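Local structure of xylose isomerase domain protein (Alicyclobacillus acidocaldarius subsp. acidocaldarius, 3U0H) at residues R81-S84 with L85-D88; V129-L132 with P133-M136. The protein is a putative isomerase with a xylose isomerase-like TIM-barrel fold. All coordinates share one frame; numbering follows the deposited sequence.

Contact 1 (R81-S84 with L85-D88)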
ATOM      1  N   ARG A  81      10.322 -17.371  -8.114  1.00 25.24           N
ATOM      2  CA  ARG A  81      11.664 -17.310  -8.650  0.50 26.57           C
ATOM      3  C   ARG A  81      11.661 -16.457  -9.912  1.00 26.19           C
ATOM      4  O   ARG A  81      12.444 -15.552 -10.089  1.00 26.88           O
ATOM      5  CB  ARG A  81      12.127 -18.751  -8.933  0.50 28.14           C
ATOM      6  CG  ARG A  81      13.560 -18.931  -9.439  0.50 29.55           C
ATOM      7  CD  ARG A  81      13.899 -20.418  -9.615  0.50 29.05           C
ATOM      8  NE  ARG A  81      13.409 -21.217  -8.484  0.50 30.50           N
ATOM      9  CZ  ARG A  81      12.792 -22.396  -8.602  0.50 29.70           C
ATOM     10  NH1 ARG A  81      12.576 -22.956  -9.804  0.50 27.47           N
ATOM     11  NH2 ARG A  81      12.367 -22.998  -7.510  0.50 29.81           N
ATOM     12  N   GLU A  82      10.734 -16.765 -10.804  1.00 25.32           N
ATOM     13  CA  GLU A  82      10.637 -16.002 -12.053  1.00 24.40           C
ATOM     14  C   GLU A  82      10.225 -14.543 -11.799  1.00 24.06           C
ATOM     15  O   GLU A  82      10.645 -13.616 -12.551  1.00 21.73           O
ATOM     16  CB  GLU A  82       9.691 -16.697 -13.020  1.00 27.60           C
ATOM     17  CG  GLU A  82      10.171 -18.093 -13.435  1.00 26.60           C
ATOM     18  CD  GLU A  82      11.513 -18.010 -14.133  1.00 30.87           C
ATOM     19  OE1 GLU A  82      11.660 -17.127 -15.009  1.00 31.09           O
ATOM     20  OE2 GLU A  82      12.441 -18.788 -13.769  1.00 32.96           O
ATOM     21  N   LEU A  83       9.486 -14.306 -10.707  1.00 22.31           N
ATOM     22  CA  LEU A  83       9.106 -12.939 -10.343  1.00 22.30           C
ATOM     23  C   LEU A  83      10.320 -12.136  -9.868  1.00 21.94           C
ATOM     24  O   LEU A  83      10.449 -10.936 -10.129  1.00 23.15           O
ATOM     25  CB  LEU A  83       8.002 -12.946  -9.291  1.00 21.88           C
ATOM     26  CG  LEU A  83       7.512 -11.581  -8.829  1.00 20.63           C
ATOM     27  CD1 LEU A  83       6.707 -10.918  -9.938  1.00 20.47           C
ATOM     28  CD2 LEU A  83       6.694 -11.762  -7.534  1.00 20.55           C
ATOM     29  N   SER A  84      11.257 -12.813  -9.250  1.00 23.10           N
ATOM     30  CA  SER A  84      12.475 -12.152  -8.802  1.00 24.28           C
ATOM     31  C   SER A  84      13.371 -11.750  -9.899  1.00 22.34           C
ATOM     32  O   SER A  84      14.184 -10.843  -9.756  1.00 21.50           O
ATOM     33  CB  SER A  84      13.261 -13.070  -7.900  1.00 28.88           C
ATOM     34  OG  SER A  84      12.729 -12.860  -6.609  1.00 40.92           O
ATOM     35  N   LEU A  85      13.266 -12.472 -10.987  1.00 22.50           N
ATOM     36  CA  LEU A  85      14.063 -12.220 -12.134  1.00 21.64           C
ATOM     37  C   LEU A  85      13.397 -11.184 -13.033  1.00 23.30           C
ATOM     38  O   LEU A  85      14.036 -10.723 -13.980  1.00 24.61           O
ATOM     39  CB  LEU A  85      14.291 -13.540 -12.874  1.00 21.65           C
ATOM     40  CG  LEU A  85      15.102 -14.666 -12.219  1.00 24.29           C
ATOM     41  CD1 LEU A  85      15.089 -15.971 -13.059  1.00 23.14           C
ATOM     42  CD2 LEU A  85      16.554 -14.204 -11.921  1.00 21.26           C
ATOM     43  N   LEU A  86      12.136 -10.790 -12.764  1.00 21.79           N
ATOM     44  CA  LEU A  86      11.424  -9.925 -13.719  1.00 20.73           C
ATOM     45  C   LEU A  86      11.984  -8.500 -13.851  1.00 21.11           C
ATOM     46  O   LEU A  86      12.107  -7.968 -14.952  1.00 21.11           O
ATOM     47  CB  LEU A  86       9.931  -9.901 -13.398  1.00 20.79           C
ATOM     48  CG  LEU A  86       9.068  -8.805 -14.016  1.00 20.23           C
ATOM     49  CD1 LEU A  86       9.099  -8.957 -15.537  1.00 19.60           C
ATOM     50  CD2 LEU A  86       7.654  -8.822 -13.471  1.00 17.47           C
ATOM     51  N   PRO A  87      12.364  -7.886 -12.738  1.00 21.17           N
ATOM     52  CA  PRO A  87      12.911  -6.517 -12.828  1.00 21.58           C
ATOM     53  C   PRO A  87      14.095  -6.287 -13.786  1.00 22.69           C
ATOM     54  O   PRO A  87      14.058  -5.351 -14.635  1.00 22.34           O
ATOM     55  CB  PRO A  87      13.291  -6.239 -11.399  1.00 21.78           C
ATOM     56  CG  PRO A  87      12.248  -6.964 -10.611  1.00 21.45           C
ATOM     57  CD  PRO A  87      12.102  -8.279 -11.350  1.00 19.94           C
ATOM     58  N   ASP A  88      15.138  -7.112 -13.690  1.00 23.85           N
ATOM     59  CA  ASP A  88      16.270  -7.001 -14.634  1.00 25.28           C
ATOM     60  C   ASP A  88      15.878  -7.267 -16.079  1.00 23.78           C
ATOM     61  O   ASP A  88      16.338  -6.572 -16.973  1.00 24.89           O
ATOM     62  CB  ASP A  88      17.466  -7.871 -14.207  1.00 27.64           C
ATOM     63  CG  ASP A  88      18.186  -7.323 -12.922  1.00 31.26           C
ATOM     64  OD1 ASP A  88      17.956  -6.130 -12.538  1.00 30.23           O
ATOM     65  OD2 ASP A  88      18.993  -8.078 -12.302  1.00 33.75           O
TER
HETATM   66  O   HOH W   1      15.534  -9.143 -11.498  1.00 39.70           O
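Leu-83 and Leu-86 form the buried side of this break between two helices, CD1 of Leu-83 lying 4.2 Å from CD2 of Leu-86 while both side chains rest on Val-127 of helix 113-131. Leu-86 has CG anti to the backbone N (chi1 164°), which sets its branch beside that of Leu-83, facing helix 113-131. The backbone is joined here by Leu-86 N, which bonds to Leu-83 O at 3.1 Å. Pro-87 brings no N-H to the same oxygen; instead its ring carbon CD sits 3.4 Å from Leu-83 O. The outer side is looser. Leu-85 N shares itself weakly between Arg-81 O and Glu-82 O. With CG anti to the carbonyl carbon (chi1 -65°), the exposed Leu-85 side chain folds back along the helix, CG 3.5 Å from Arg-81 O. It runs aslant to that of Glu-82, CD1 near the carboxylate and 3.9 Å from OE2, whereas OE1 of Glu-82 forms a salt bridge with Arg-89. On this solvent side a water donates to Ser-84 O (2.8 Å) and accepts from Asp-88 N (3.0 Å), spanning a gap that an i to i+4 bond would close in an unbroken helix. The arrangement is a break between two consecutive helices, with Pro-87 in the first turn of the second, in the outer helical layer of a TIM barrel.

Contact 2 (V129-L132 with P133-M136); sequences VELL and PLGM
Two flat carbonyl groups, those of Leu-131 and Leu-132, are each met over a face: Leu-134 N stands 57° out of the Leu-131 plane at 3.1 Å from O, and Gly-135 N lies 64° out of the Leu-132 plane at 3.2 Å from O. Both bonds are i to i+3, as the helix tightens into a short 3-10 turn at Pro-133 and Leu-134. The Pro-133 ring presents its CD corner to the preceding turn, 3.6 Å from Val-129 O, the carbonyl that an N-H at this position would reach in a continuing helix, and 3.4 Å from Glu-130 O. Leu-131 O takes a second, weak bond from Met-136 N (3.4 Å). This six-to-one bond, the inner bond from Gly-135 to Leu-132 and the positive phi of Gly-135 (67°) make a Schellman motif. Its usual apolar pair is present too, Leu-131 CB lying 4.4 Å from CB of Met-136, a selenomethionine. Leu-131 also meets Leu-134, CD2 to CD1 at 3.8 Å; in both residues CG lies anti to the carbonyl carbon, and the two side chains slant across one another. Leu-132 meets Leu-132 of a second subunit. The cap thus turns the chain from helix 113-131 into strand 137-141, while Leu-131 and Met-136 pack on Ala-90 of helix 86-95 and Val-101 of strand 100-104.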
ATOM      1  N   VAL A 129       3.328  -4.675  -9.144  1.00 20.41           N
ATOM      2  CA  VAL A 129       4.126  -4.036  -8.117  1.00 21.03           C
ATOM      3  C   VAL A 129       5.628  -4.054  -8.415  1.00 21.51           C
ATOM      4  O   VAL A 129       6.286  -3.024  -8.216  1.00 23.17           O
ATOM      5  CB  VAL A 129       3.855  -4.631  -6.722  1.00 20.88           C
ATOM      6  CG1 VAL A 129       4.898  -4.157  -5.686  1.00 16.97           C
ATOM      7  CG2 VAL A 129       2.428  -4.284  -6.295  1.00 19.88           C
ATOM      8  N   GLU A 130       6.179  -5.138  -8.953  1.00 21.67           N
ATOM      9  CA  GLU A 130       7.622  -5.160  -9.258  1.00 22.85           C
ATOM     10  C   GLU A 130       7.895  -4.125 -10.333  1.00 21.85           C
ATOM     11  O   GLU A 130       9.045  -3.685 -10.501  1.00 20.62           O
ATOM     12  CB  GLU A 130       8.131  -6.534  -9.756  1.00 27.35           C
ATOM     13  CG  GLU A 130       8.175  -7.603  -8.681  1.00 30.48           C
ATOM     14  CD  GLU A 130       9.031  -7.151  -7.522  1.00 32.21           C
ATOM     15  OE1 GLU A 130      10.145  -6.676  -7.790  1.00 36.43           O
ATOM     16  OE2 GLU A 130       8.584  -7.197  -6.366  1.00 36.17           O
ATOM     17  N   LEU A 131       6.853  -3.712 -11.042  1.00 18.65           N
ATOM     18  CA  LEU A 131       7.095  -2.822 -12.201  1.00 20.26           C
ATOM     19  C   LEU A 131       6.863  -1.331 -11.891  1.00 19.14           C
ATOM     20  O   LEU A 131       7.198  -0.465 -12.694  1.00 20.96           O
ATOM     21  CB  LEU A 131       6.283  -3.281 -13.425  1.00 18.68           C
ATOM     22  CG  LEU A 131       6.656  -4.638 -14.048  1.00 18.83           C
ATOM     23  CD1 LEU A 131       5.531  -5.033 -15.013  1.00 19.16           C
ATOM     24  CD2 LEU A 131       7.977  -4.596 -14.823  1.00 19.48           C
ATOM     25  N   LEU A 132       6.310  -1.030 -10.721  1.00 17.84           N
ATOM     26  CA  LEU A 132       6.046   0.363 -10.364  1.00 18.26           C
ATOM     27  C   LEU A 132       7.321   1.212 -10.360  1.00 17.99           C
ATOM     28  O   LEU A 132       7.241   2.302 -10.829  1.00 18.75           O
ATOM     29  CB  LEU A 132       5.306   0.485  -9.013  1.00 19.13           C
ATOM     30  CG  LEU A 132       3.865  -0.075  -8.999  1.00 21.23           C
ATOM     31  CD1 LEU A 132       3.239  -0.198  -7.580  1.00 21.56           C
ATOM     32  CD2 LEU A 132       2.995   0.799  -9.916  1.00 21.68           C
ATOM     33  N   PRO A 133       8.508   0.685  -9.888  1.00 19.19           N
ATOM     34  CA  PRO A 133       9.684   1.528  -9.865  1.00 19.12           C
ATOM     35  C   PRO A 133      10.205   1.906 -11.232  1.00 22.38           C
ATOM     36  O   PRO A 133      10.972   2.894 -11.337  1.00 21.17           O
ATOM     37  CB  PRO A 133      10.730   0.696  -9.146  1.00 20.81           C
ATOM     38  CG  PRO A 133       9.984  -0.383  -8.407  1.00 20.35           C
ATOM     39  CD  PRO A 133       8.736  -0.606  -9.190  1.00 18.83           C
ATOM     40  N   LEU A 134       9.774   1.166 -12.255  1.00 22.98           N
ATOM     41  CA  LEU A 134      10.328   1.295 -13.584  1.00 24.80           C
ATOM     42  C   LEU A 134       9.422   2.156 -14.412  1.00 25.97           C
ATOM     43  O   LEU A 134       9.735   2.489 -15.535  1.00 26.10           O
ATOM     44  CB  LEU A 134      10.466  -0.098 -14.236  1.00 25.87           C
ATOM     45  CG  LEU A 134      11.090  -1.197 -13.349  1.00 27.23           C
ATOM     46  CD1 LEU A 134      11.128  -2.559 -14.063  1.00 25.64           C
ATOM     47  CD2 LEU A 134      12.479  -0.759 -12.844  1.00 25.32           C
ATOM     48  N   GLY A 135       8.285   2.536 -13.859  1.00 26.16           N
ATOM     49  CA  GLY A 135       7.336   3.320 -14.642  1.00 26.86           C
ATOM     50  C   GLY A 135       6.759   2.501 -15.783  1.00 26.07           C
ATOM     51  O   GLY A 135       6.681   2.945 -16.926  1.00 29.41           O
HETATM   52  N   MSE A 136       6.397   1.272 -15.506  1.00 27.58           N
HETATM   53  CA  MSE A 136       5.870   0.429 -16.572  1.00 25.70           C
HETATM   54  C   MSE A 136       4.480  -0.058 -16.192  1.00 25.51           C
HETATM   55  O   MSE A 136       4.111  -0.217 -14.997  1.00 22.89           O
HETATM   56  CB  MSE A 136       6.847  -0.691 -16.876  1.00 27.83           C
HETATM   57  CG  MSE A 136       8.118  -0.270 -17.648  1.00 29.10           C
HETATM   58 SE   MSE A 136       9.439  -1.731 -17.778  1.00 29.13          SE
HETATM   59  CE  MSE A 136       9.131  -2.413 -19.588  1.00 25.87           C
TER

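In the fold
From the N terminus the chain passes the first barrel strands, 5-8, 32-33 and 62-67, before helix 76-84 reaches contact 1, a local break ahead of helix 86-95. Strand 100-104 comes next, then helix 113-131, whose C-terminal end closes into contact 2 before strand 137-141. The contacts are in series, neither enclosing nor crossing the other, with centres about 12 Å apart on the same side of the chain's centre. They meet mainly through Glu-130: its CG lies 3.8 Å from Leu-83 CD1, and its OE1 3.5 Å from Pro-87 CG. The broken helical pair is packed against the end of helix 113-131, joining neighbouring helices of the barrel's outer layer, and contact 2 continues to a subunit interface.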